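Local coordinates for putative lipoprotein (Bacteroides ovatus, PDB 3OQQ) that is of unknown function but is a putative lipoprotein, probably acting outside the cell, that binds calcium ions, at residues 140-144 with 408-413; 206-212 with 225-231; 330-335 with 346-351. All coordinates share one frame; numbering follows the deposited sequence.

Interaction 1 of 3, residues 140-144 with 408-413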
loop_
_atom_site.group_PDB
_atom_site.type_symbol
_atom_site.label_atom_id
_atom_site.label_comp_id
_atom_site.label_asym_id
_atom_site.label_seq_id
_atom_site.Cartn_x
_atom_site.Cartn_y
_atom_site.Cartn_z
ATOM N N ASP A 140 -11.687 5.260 -24.763
ATOM C CA ASP A 140 -12.758 6.159 -24.291
ATOM C C ASP A 140 -13.460 5.483 -23.117
ATOM O O ASP A 140 -13.585 6.090 -22.050
ATOM C CB ASP A 140 -13.756 6.527 -25.410
ATOM C CG ASP A 140 -13.275 7.614 -26.354
ATOM O OD1 ASP A 140 -12.635 8.588 -25.872
ATOM O OD2 ASP A 140 -13.574 7.517 -27.572
ATOM N N SER A 141 -13.790 4.180 -23.266
ATOM C CA SER A 141 -14.324 3.394 -22.143
ATOM C C SER A 141 -13.089 2.868 -21.437
ATOM O O SER A 141 -12.616 1.760 -21.717
ATOM C CB SER A 141 -15.267 2.292 -22.622
ATOM O OG SER A 141 -16.333 2.846 -23.374
ATOM N N TRP A 142 -12.479 3.742 -20.616
ATOM C CA TRP A 142 -11.213 3.467 -19.948
ATOM C C TRP A 142 -11.241 2.184 -19.112
ATOM O O TRP A 142 -10.215 1.545 -18.973
ATOM C CB TRP A 142 -10.759 4.672 -19.112
ATOM C CG TRP A 142 -11.683 5.051 -17.993
ATOM C CD1 TRP A 142 -12.635 6.029 -18.013
ATOM C CD2 TRP A 142 -11.652 4.542 -16.646
ATOM N NE1 TRP A 142 -13.195 6.164 -16.766
ATOM C CE2 TRP A 142 -12.619 5.256 -15.909
ATOM C CE3 TRP A 142 -10.890 3.548 -15.990
ATOM C CZ2 TRP A 142 -12.863 5.005 -14.552
ATOM C CZ3 TRP A 142 -11.144 3.282 -14.650
ATOM C CH2 TRP A 142 -12.136 3.992 -13.951
ATOM N N TYR A 143 -12.411 1.762 -18.635
ATOM C CA TYR A 143 -12.514 0.543 -17.828
ATOM C C TYR A 143 -12.624 -0.720 -18.723
ATOM O O TYR A 143 -12.859 -1.804 -18.221
ATOM C CB TYR A 143 -13.665 0.648 -16.822
ATOM C CG TYR A 143 -14.822 1.487 -17.308
ATOM C CD1 TYR A 143 -15.621 1.065 -18.369
ATOM C CD2 TYR A 143 -15.133 2.696 -16.698
ATOM C CE1 TYR A 143 -16.703 1.828 -18.809
ATOM C CE2 TYR A 143 -16.219 3.462 -17.124
ATOM C CZ TYR A 143 -17.000 3.024 -18.180
ATOM O OH TYR A 143 -18.042 3.800 -18.628
ATOM N N ASP A 144 -12.396 -0.569 -20.036
ATOM C CA ASP A 144 -12.290 -1.642 -21.019
ATOM C C ASP A 144 -10.798 -2.079 -21.100
ATOM O O ASP A 144 -10.467 -3.085 -21.730
ATOM C CB ASP A 144 -12.836 -1.209 -22.392
ATOM C CG ASP A 144 -14.297 -1.581 -22.612
ATOM O OD1 ASP A 144 -14.793 -2.496 -21.920
ATOM O OD2 ASP A 144 -14.917 -1.009 -23.514
ATOM N N PHE A 408 -18.124 -2.866 -11.188
ATOM C CA PHE A 408 -17.149 -1.763 -11.204
ATOM C C PHE A 408 -17.752 -0.465 -11.761
ATOM O O PHE A 408 -17.675 0.555 -11.075
ATOM C CB PHE A 408 -15.879 -2.129 -12.002
ATOM C CG PHE A 408 -14.782 -1.074 -12.022
ATOM C CD1 PHE A 408 -14.097 -0.732 -10.859
ATOM C CD2 PHE A 408 -14.424 -0.440 -13.207
ATOM C CE1 PHE A 408 -13.079 0.226 -10.882
ATOM C CE2 PHE A 408 -13.390 0.498 -13.229
ATOM C CZ PHE A 408 -12.715 0.816 -12.071
ATOM N N THR A 409 -18.331 -0.490 -12.988
ATOM C CA THR A 409 -18.853 0.761 -13.595
ATOM C C THR A 409 -20.000 1.339 -12.772
ATOM O O THR A 409 -20.121 2.564 -12.706
ATOM C CB THR A 409 -19.238 0.615 -15.071
ATOM O OG1 THR A 409 -20.380 -0.223 -15.153
ATOM C CG2 THR A 409 -18.090 0.047 -15.921
ATOM N N LYS A 410 -20.776 0.477 -12.087
ATOM C CA LYS A 410 -21.867 0.930 -11.204
ATOM C C LYS A 410 -21.305 1.816 -10.082
ATOM O O LYS A 410 -21.874 2.856 -9.783
ATOM C CB LYS A 410 -22.656 -0.251 -10.621
ATOM C CG LYS A 410 -23.673 -0.836 -11.589
ATOM C CD LYS A 410 -24.297 -2.108 -11.018
ATOM C CE LYS A 410 -25.266 -2.736 -11.983
ATOM N NZ LYS A 410 -25.690 -4.092 -11.534
ATOM N N TRP A 411 -20.188 1.402 -9.489
ATOM C CA TRP A 411 -19.474 2.147 -8.459
ATOM C C TRP A 411 -18.846 3.415 -9.063
ATOM O O TRP A 411 -18.998 4.510 -8.494
ATOM C CB TRP A 411 -18.406 1.256 -7.846
ATOM C CG TRP A 411 -17.520 1.925 -6.836
ATOM C CD1 TRP A 411 -17.831 2.206 -5.536
ATOM C CD2 TRP A 411 -16.125 2.219 -6.988
ATOM N NE1 TRP A 411 -16.738 2.724 -4.889
ATOM C CE2 TRP A 411 -15.669 2.731 -5.753
ATOM C CE3 TRP A 411 -15.201 2.055 -8.040
ATOM C CZ2 TRP A 411 -14.332 3.099 -5.543
ATOM C CZ3 TRP A 411 -13.876 2.398 -7.823
ATOM C CH2 TRP A 411 -13.454 2.922 -6.589
ATOM N N VAL A 412 -18.143 3.268 -10.210
ATOM C CA VAL A 412 -17.506 4.409 -10.884
ATOM C C VAL A 412 -18.560 5.478 -11.191
ATOM O O VAL A 412 -18.430 6.613 -10.726
ATOM C CB VAL A 412 -16.710 4.022 -12.168
ATOM C CG1 VAL A 412 -16.239 5.283 -12.925
ATOM C CG2 VAL A 412 -15.499 3.139 -11.824
ATOM N N ASP A 413 -19.601 5.108 -11.950
ATOM C CA ASP A 413 -20.605 6.039 -12.463
ATOM C C ASP A 413 -21.505 6.619 -11.384
ATOM O O ASP A 413 -22.021 7.712 -11.582
ATOM C CB ASP A 413 -21.388 5.396 -13.614
ATOM C CG ASP A 413 -20.463 5.216 -14.820
ATOM O OD1 ASP A 413 -19.833 6.213 -15.242
ATOM O OD2 ASP A 413 -20.358 4.084 -15.327
HETATM O O HOH W 1 -18.220 6.294 -17.183
#
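Tyr143 and Thr409 meet methyl to ring. The CG2 of Thr409 sits over the centre of one Tyr143 face, 3.6 Å from the ring centroid and 11° off the normal, a clear CH-pi contact. Thr409 has CG2 anti to its carbonyl carbon and OG1 on the other branch (chi1 69°), which leaves the methyl for the ring. Tyr143 is turned to chi1 31°, which sets its ring face to Thr409 while CB stays against Phe408. Tyr143 CB abuts the edge of the Phe408 ring, 3.6 Å from CE2. Phe408 also reaches Trp142, with CZ 3.7 Å from CH2 of the indole. These two ring planes are nearly perpendicular but meet obliquely. Val412 CG1 adds a contact with CZ2 of the Trp142 indole, at 3.8 Å. The arrangement packs a short 3-10 segment, 142-144, in the loop between strands 122-131 and 150-161, against helix 408-413. Helix 401-404 joins in, since Arg402 touches both Tyr143 and Thr409. At the polar end, Tyr143 OH lies 2.9 Å from a water oxygen in the plane of its ring. That water donates to Asp413 OD1. With an alanine here in place of Tyr143, the Thr409 methyl would probably lose the aromatic face it rests on, and the water its phenol partner. Tyr143 CD2 lies over the centre of one indole face, and Phe93 meets the indole with planes roughly perpendicular.

Interaction 2 of 3, residues 206-212 with 225-231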
loop_
_atom_site.group_PDB
_atom_site.type_symbol
_atom_site.label_atom_id
_atom_site.label_comp_id
_atom_site.label_asym_id
_atom_site.label_seq_id
_atom_site.Cartn_x
_atom_site.Cartn_y
_atom_site.Cartn_z
ATOM N N ASP A 206 15.869 9.012 10.260
ATOM C CA ASP A 206 17.246 8.834 10.733
ATOM C C ASP A 206 17.938 7.753 9.909
ATOM O O ASP A 206 18.955 8.037 9.285
ATOM C CB ASP A 206 17.232 8.467 12.242
ATOM C CG ASP A 206 18.576 8.210 12.918
ATOM O OD1 ASP A 206 19.624 8.399 12.266
ATOM O OD2 ASP A 206 18.575 7.804 14.094
ATOM N N ARG A 207 17.373 6.532 9.905
ATOM C CA ARG A 207 17.930 5.356 9.235
ATOM C C ARG A 207 17.000 4.757 8.242
ATOM O O ARG A 207 15.774 4.753 8.430
ATOM C CB ARG A 207 18.289 4.224 10.245
ATOM C CG ARG A 207 19.141 4.600 11.453
ATOM C CD ARG A 207 20.527 4.988 11.025
ATOM N NE ARG A 207 21.352 5.489 12.120
ATOM C CZ ARG A 207 22.465 4.899 12.545
ATOM N NH1 ARG A 207 22.883 3.770 11.986
ATOM N NH2 ARG A 207 23.167 5.434 13.536
ATOM N N ILE A 208 17.604 4.135 7.221
ATOM C CA ILE A 208 16.900 3.365 6.197
ATOM C C ILE A 208 17.445 1.938 6.199
ATOM O O ILE A 208 18.665 1.750 6.121
ATOM C CB ILE A 208 17.087 4.001 4.785
ATOM C CG1 ILE A 208 16.493 5.419 4.682
ATOM C CG2 ILE A 208 16.571 3.078 3.658
ATOM C CD1 ILE A 208 17.020 6.217 3.533
ATOM N N THR A 209 16.548 0.939 6.205
ATOM C CA THR A 209 16.913 -0.456 5.981
ATOM C C THR A 209 16.170 -0.835 4.716
ATOM O O THR A 209 14.967 -0.621 4.651
ATOM C CB THR A 209 16.654 -1.350 7.184
ATOM O OG1 THR A 209 17.609 -1.022 8.190
ATOM C CG2 THR A 209 16.770 -2.846 6.842
ATOM N N ALA A 210 16.884 -1.299 3.676
ATOM C CA ALA A 210 16.214 -1.653 2.423
ATOM C C ALA A 210 16.627 -3.051 2.012
ATOM O O ALA A 210 17.818 -3.352 2.037
ATOM C CB ALA A 210 16.547 -0.637 1.336
ATOM N N SER A 211 15.640 -3.904 1.663
ATOM C CA SER A 211 15.848 -5.304 1.262
ATOM C C SER A 211 15.078 -5.690 0.026
ATOM O O SER A 211 13.945 -5.242 -0.197
ATOM C CB SER A 211 15.422 -6.263 2.381
ATOM O OG SER A 211 15.884 -5.877 3.664
ATOM N N LEU A 212 15.710 -6.535 -0.780
ATOM C CA LEU A 212 15.131 -7.210 -1.941
ATOM C C LEU A 212 14.981 -8.632 -1.513
ATOM O O LEU A 212 15.939 -9.204 -0.979
ATOM C CB LEU A 212 16.016 -7.074 -3.171
ATOM C CG LEU A 212 15.948 -5.709 -3.854
ATOM C CD1 LEU A 212 17.063 -5.574 -4.895
ATOM C CD2 LEU A 212 14.552 -5.470 -4.448
ATOM N N ALA A 225 19.252 -9.090 -1.515
ATOM C CA ALA A 225 20.098 -7.923 -1.184
ATOM C C ALA A 225 19.535 -7.232 0.025
ATOM O O ALA A 225 18.329 -7.278 0.257
ATOM C CB ALA A 225 20.172 -6.930 -2.341
ATOM N N LYS A 226 20.392 -6.557 0.781
ATOM C CA LYS A 226 19.993 -5.837 1.986
ATOM C C LYS A 226 21.078 -4.899 2.385
ATOM O O LYS A 226 22.257 -5.230 2.253
ATOM C CB LYS A 226 19.698 -6.820 3.143
ATOM C CG LYS A 226 19.208 -6.201 4.447
ATOM C CD LYS A 226 18.908 -7.302 5.460
ATOM C CE LYS A 226 17.878 -6.886 6.472
ATOM N NZ LYS A 226 17.381 -8.038 7.267
ATOM N N GLU A 227 20.667 -3.711 2.832
ATOM C CA GLU A 227 21.498 -2.682 3.439
ATOM C C GLU A 227 20.762 -2.277 4.694
ATOM O O GLU A 227 19.597 -1.884 4.609
ATOM C CB GLU A 227 21.766 -1.489 2.506
ATOM C CG GLU A 227 22.841 -0.562 3.059
ATOM C CD GLU A 227 23.371 0.476 2.095
ATOM O OE1 GLU A 227 23.435 0.200 0.874
ATOM O OE2 GLU A 227 23.788 1.552 2.575
ATOM N N GLU A 228 21.429 -2.362 5.838
ATOM C CA GLU A 228 20.807 -2.104 7.141
ATOM C C GLU A 228 21.210 -0.794 7.807
ATOM O O GLU A 228 22.390 -0.430 7.819
ATOM C CB GLU A 228 21.157 -3.233 8.115
ATOM C CG GLU A 228 20.437 -4.526 7.827
ATOM C CD GLU A 228 20.507 -5.492 8.988
ATOM O OE1 GLU A 228 19.686 -5.355 9.924
ATOM O OE2 GLU A 228 21.407 -6.360 8.980
ATOM N N LEU A 229 20.211 -0.127 8.422
ATOM C CA LEU A 229 20.346 1.075 9.266
ATOM C C LEU A 229 21.278 2.153 8.677
ATOM O O LEU A 229 22.131 2.712 9.371
ATOM C CB LEU A 229 20.854 0.632 10.669
ATOM C CG LEU A 229 20.075 -0.489 11.364
ATOM C CD1 LEU A 229 20.830 -1.012 12.555
ATOM C CD2 LEU A 229 18.717 -0.028 11.802
ATOM N N SER A 230 21.098 2.452 7.385
ATOM C CA SER A 230 21.924 3.423 6.690
ATOM C C SER A 230 21.517 4.850 7.032
ATOM O O SER A 230 20.329 5.149 7.151
ATOM C CB SER A 230 21.814 3.201 5.188
ATOM O OG SER A 230 22.606 4.157 4.509
ATOM N N THR A 231 22.505 5.740 7.137
ATOM C CA THR A 231 22.304 7.170 7.403
ATOM C C THR A 231 22.333 7.965 6.105
ATOM O O THR A 231 22.206 9.187 6.139
ATOM C CB THR A 231 23.383 7.703 8.365
ATOM O OG1 THR A 231 24.685 7.443 7.811
ATOM C CG2 THR A 231 23.241 7.141 9.769
HETATM O O HOH W 2 15.424 -8.800 5.111
#
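The Arg207 guanidinium carries the Thr231 methyl on one face, toward its rim, with CG2 3.4 Å from NE. At its edge Arg207 NH1 donates to Leu229 O at 2.9 Å, the oxygen tilted 15° out of the guanidinium plane. Asp206 CG lies in that plane, also at the edge, and its OD1 makes a weak salt bridge with NE. The frame is an antiparallel beta hairpin, strands 205-215 and 221-230, with a G1 beta bulge where Leu229 and Ser230 both face Ile208. The arginine chain bends at chi2 (-67°) and lies side by side with Thr231, pointing the same way. Ser230 and Ile208 still exchange two backbone hydrogen bonds. Past the bulge, Ala210 exchanges a pair with Glu227, and Leu212 N binds Ala225 O. A side chain also bonds to the bulge. Thr209 OG1 accepts from Leu229 N at 2.8 Å, almost straight at 175°. Strand 298-307 pairs along the other edge of strand 205-215. Ile208, Ala210 and Leu212 share one face and pack on strand 253-263. Glu227 is on that face too, but its carboxylate leads away to a salt bridge with Lys232. The opposite face bears Ser211 and Lys226, a non-hydrogen-bonded pair. There Ser211 OG lies 3.4 Å from Lys226 CG. The extended lysine brings Lys226 NZ to a water at 3.0 Å. The same water oxygen is 3.3 Å from Ser211 OG.

Interaction 3 of 3, residues 330-335 with 346-351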
loop_
_atom_site.group_PDB
_atom_site.type_symbol
_atom_site.label_atom_id
_atom_site.label_comp_id
_atom_site.label_asym_id
_atom_site.label_seq_id
_atom_site.Cartn_x
_atom_site.Cartn_y
_atom_site.Cartn_z
ATOM N N THR A 330 -5.043 8.480 2.805
ATOM C CA THR A 330 -4.812 7.667 1.605
ATOM C C THR A 330 -4.053 8.466 0.524
ATOM O O THR A 330 -3.273 7.874 -0.214
ATOM C CB THR A 330 -6.142 7.089 1.056
ATOM O OG1 THR A 330 -5.838 6.157 0.027
ATOM C CG2 THR A 330 -7.118 8.151 0.541
ATOM N N ASN A 331 -4.261 9.812 0.470
ATOM C CA ASN A 331 -3.651 10.710 -0.514
ATOM C C ASN A 331 -2.154 10.917 -0.299
ATOM O O ASN A 331 -1.515 11.454 -1.195
ATOM C CB ASN A 331 -4.358 12.055 -0.544
ATOM C CG ASN A 331 -5.835 11.944 -0.845
ATOM O OD1 ASN A 331 -6.675 12.284 -0.018
ATOM N ND2 ASN A 331 -6.181 11.428 -2.015
ATOM N N ARG A 332 -1.592 10.469 0.833
ATOM C CA ARG A 332 -0.150 10.576 1.116
ATOM C C ARG A 332 0.634 9.358 0.534
ATOM O O ARG A 332 1.864 9.396 0.437
ATOM C CB ARG A 332 0.104 10.732 2.631
ATOM C CG ARG A 332 -0.466 12.017 3.233
ATOM C CD ARG A 332 0.413 13.208 3.009
ATOM N NE ARG A 332 -0.106 14.403 3.675
ATOM C CZ ARG A 332 0.410 15.624 3.547
ATOM N NH1 ARG A 332 1.479 15.826 2.783
ATOM N NH2 ARG A 332 -0.142 16.653 4.175
ATOM N N GLN A 333 -0.088 8.294 0.137
ATOM C CA GLN A 333 0.531 7.118 -0.446
ATOM C C GLN A 333 0.502 7.295 -1.946
ATOM O O GLN A 333 -0.427 6.856 -2.609
ATOM C CB GLN A 333 -0.174 5.836 0.010
ATOM C CG GLN A 333 -0.455 5.774 1.512
ATOM C CD GLN A 333 -1.309 4.585 1.861
ATOM O OE1 GLN A 333 -1.904 3.935 0.994
ATOM N NE2 GLN A 333 -1.390 4.273 3.141
ATOM N N ASN A 334 1.475 8.036 -2.460
ATOM C CA ASN A 334 1.498 8.371 -3.867
ATOM C C ASN A 334 2.235 7.285 -4.672
ATOM O O ASN A 334 3.403 7.430 -5.017
ATOM C CB ASN A 334 2.096 9.779 -4.088
ATOM C CG ASN A 334 2.043 10.218 -5.529
ATOM O OD1 ASN A 334 1.499 9.529 -6.379
ATOM N ND2 ASN A 334 2.601 11.356 -5.841
ATOM N N PHE A 335 1.504 6.213 -4.987
ATOM C CA PHE A 335 1.991 5.090 -5.777
ATOM C C PHE A 335 2.169 5.477 -7.248
ATOM O O PHE A 335 1.448 6.332 -7.765
ATOM C CB PHE A 335 1.014 3.898 -5.668
ATOM C CG PHE A 335 0.984 3.322 -4.280
ATOM C CD1 PHE A 335 2.064 2.605 -3.783
ATOM C CD2 PHE A 335 -0.123 3.497 -3.463
ATOM C CE1 PHE A 335 2.045 2.092 -2.481
ATOM C CE2 PHE A 335 -0.160 2.935 -2.178
ATOM C CZ PHE A 335 0.931 2.262 -1.689
ATOM N N HIS A 346 1.009 8.012 -12.369
ATOM C CA HIS A 346 0.428 7.984 -11.027
ATOM C C HIS A 346 -1.087 7.770 -11.178
ATOM O O HIS A 346 -1.610 7.861 -12.292
ATOM C CB HIS A 346 0.735 9.301 -10.281
ATOM C CG HIS A 346 2.191 9.514 -9.986
ATOM N ND1 HIS A 346 2.662 9.490 -8.702
ATOM C CD2 HIS A 346 3.224 9.767 -10.825
ATOM C CE1 HIS A 346 3.961 9.735 -8.786
ATOM N NE2 HIS A 346 4.346 9.894 -10.046
HETATM N N MSE A 347 -1.797 7.544 -10.068
HETATM C CA MSE A 347 -3.264 7.433 -10.118
HETATM C C MSE A 347 -3.882 8.838 -10.231
HETATM O O MSE A 347 -3.199 9.827 -9.989
HETATM C CB MSE A 347 -3.803 6.716 -8.877
HETATM C CG MSE A 347 -3.209 5.322 -8.706
HETATM SE SE MSE A 347 -3.940 4.340 -7.222
HETATM C CE MSE A 347 -3.191 5.379 -5.786
ATOM N N ARG A 348 -5.178 8.921 -10.602
ATOM C CA ARG A 348 -5.873 10.200 -10.740
ATOM C C ARG A 348 -5.737 11.057 -9.483
ATOM O O ARG A 348 -5.961 10.567 -8.370
ATOM C CB ARG A 348 -7.360 9.946 -11.038
ATOM C CG ARG A 348 -8.119 11.210 -11.310
ATOM C CD ARG A 348 -9.589 10.949 -11.576
ATOM N NE ARG A 348 -10.247 12.177 -12.032
ATOM C CZ ARG A 348 -10.878 13.038 -11.242
ATOM N NH1 ARG A 348 -10.953 12.821 -9.936
ATOM N NH2 ARG A 348 -11.441 14.121 -11.752
ATOM N N GLY A 349 -5.372 12.323 -9.691
ATOM C CA GLY A 349 -5.248 13.310 -8.633
ATOM C C GLY A 349 -3.926 13.290 -7.901
ATOM O O GLY A 349 -3.742 14.076 -6.979
ATOM N N TYR A 350 -3.005 12.378 -8.278
ATOM C CA TYR A 350 -1.692 12.247 -7.625
ATOM C C TYR A 350 -0.611 12.874 -8.481
ATOM O O TYR A 350 -0.544 12.632 -9.698
ATOM C CB TYR A 350 -1.380 10.767 -7.333
ATOM C CG TYR A 350 -2.225 10.180 -6.219
ATOM C CD1 TYR A 350 -3.491 9.652 -6.474
ATOM C CD2 TYR A 350 -1.738 10.103 -4.914
ATOM C CE1 TYR A 350 -4.243 9.045 -5.461
ATOM C CE2 TYR A 350 -2.485 9.519 -3.894
ATOM C CZ TYR A 350 -3.731 8.978 -4.175
ATOM O OH TYR A 350 -4.454 8.411 -3.155
ATOM N N ALA A 351 0.242 13.672 -7.832
ATOM C CA ALA A 351 1.305 14.453 -8.467
ATOM C C ALA A 351 2.469 13.616 -8.984
ATOM O O ALA A 351 2.865 12.619 -8.360
ATOM C CB ALA A 351 1.856 15.479 -7.471
HETATM O O HOH W 3 -2.807 5.989 -2.814
HETATM O O HOH W 4 -0.807 7.517 -7.371
#
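Asn334 lies between Tyr350 and His346. Asn334 CB is 3.9 Å from CD2 of Tyr350. Asn334 CG stands anti to the backbone N (chi1 -176°), which carries the amide across to segment 346-351 and puts CG 3.3 Å from His346 ND1. Asn334 OD1 accepts from His346 ND1 in a short bond of 2.6 Å. The oxygen sits in the imidazole plane, at its edge, while the donor is tilted 33° from the plane of the amide carbonyl. The same Asn334 OD1 lies 3.3 Å from Tyr350 CB. Asn334 ND2 donates to Ala351 O at 2.8 Å, fairly straight at 165°. This bond falls on a lone pair of the carbonyl and in the amide plane of Asn334. Two bonds to separate partners thus fix the rotation of the amide. Ala351 O also sits over one face of the imidazole, toward its rim. His346 is held further by Glu344, which takes the bond from NE2, and by Phe336, whose ring stacks on it. The contact lies at the open end of the hairpin of strands 333-339 and 343-346, at one edge of a six-stranded antiparallel sheet. Beyond it the chain folds through a type II beta turn from Met347 to Tyr350, with Gly349 at positive phi. A water links the segments, accepting from Met347 N and donating to Phe335 O at 2.6 Å. The Tyr350 ring passes alongside Asn334 in the opposite sense. Tyr350 CE2 is 3.5 Å from Asn331 O. Tyr350 OH is 2.9 Å from a second water, which donates to Gln333 O. The CE methyl of Met347, a selenomethionine, meets the edge of Phe335.

In the fold
Interaction 3 is the buried contact, about 11 Å from the centre of the chain. Interactions 1 and 2 are partly buried and lie on opposite sides of that centre, their own centres 41 Å apart. Both 2 and 3 sit on hairpins, but of different sheets. Interaction 2 is chiefly backbone ladder, with polar side chains at its bulge. Interaction 3 relies on one asparagine amide, a histidine and waters where regular pairing gives out. Interaction 1 joins a loop to a helix by aromatic and methyl packing, with a single water bridge. Along the chain it encloses the other two; it comes within about 7 Å of interaction 3, nearest atoms, without touching.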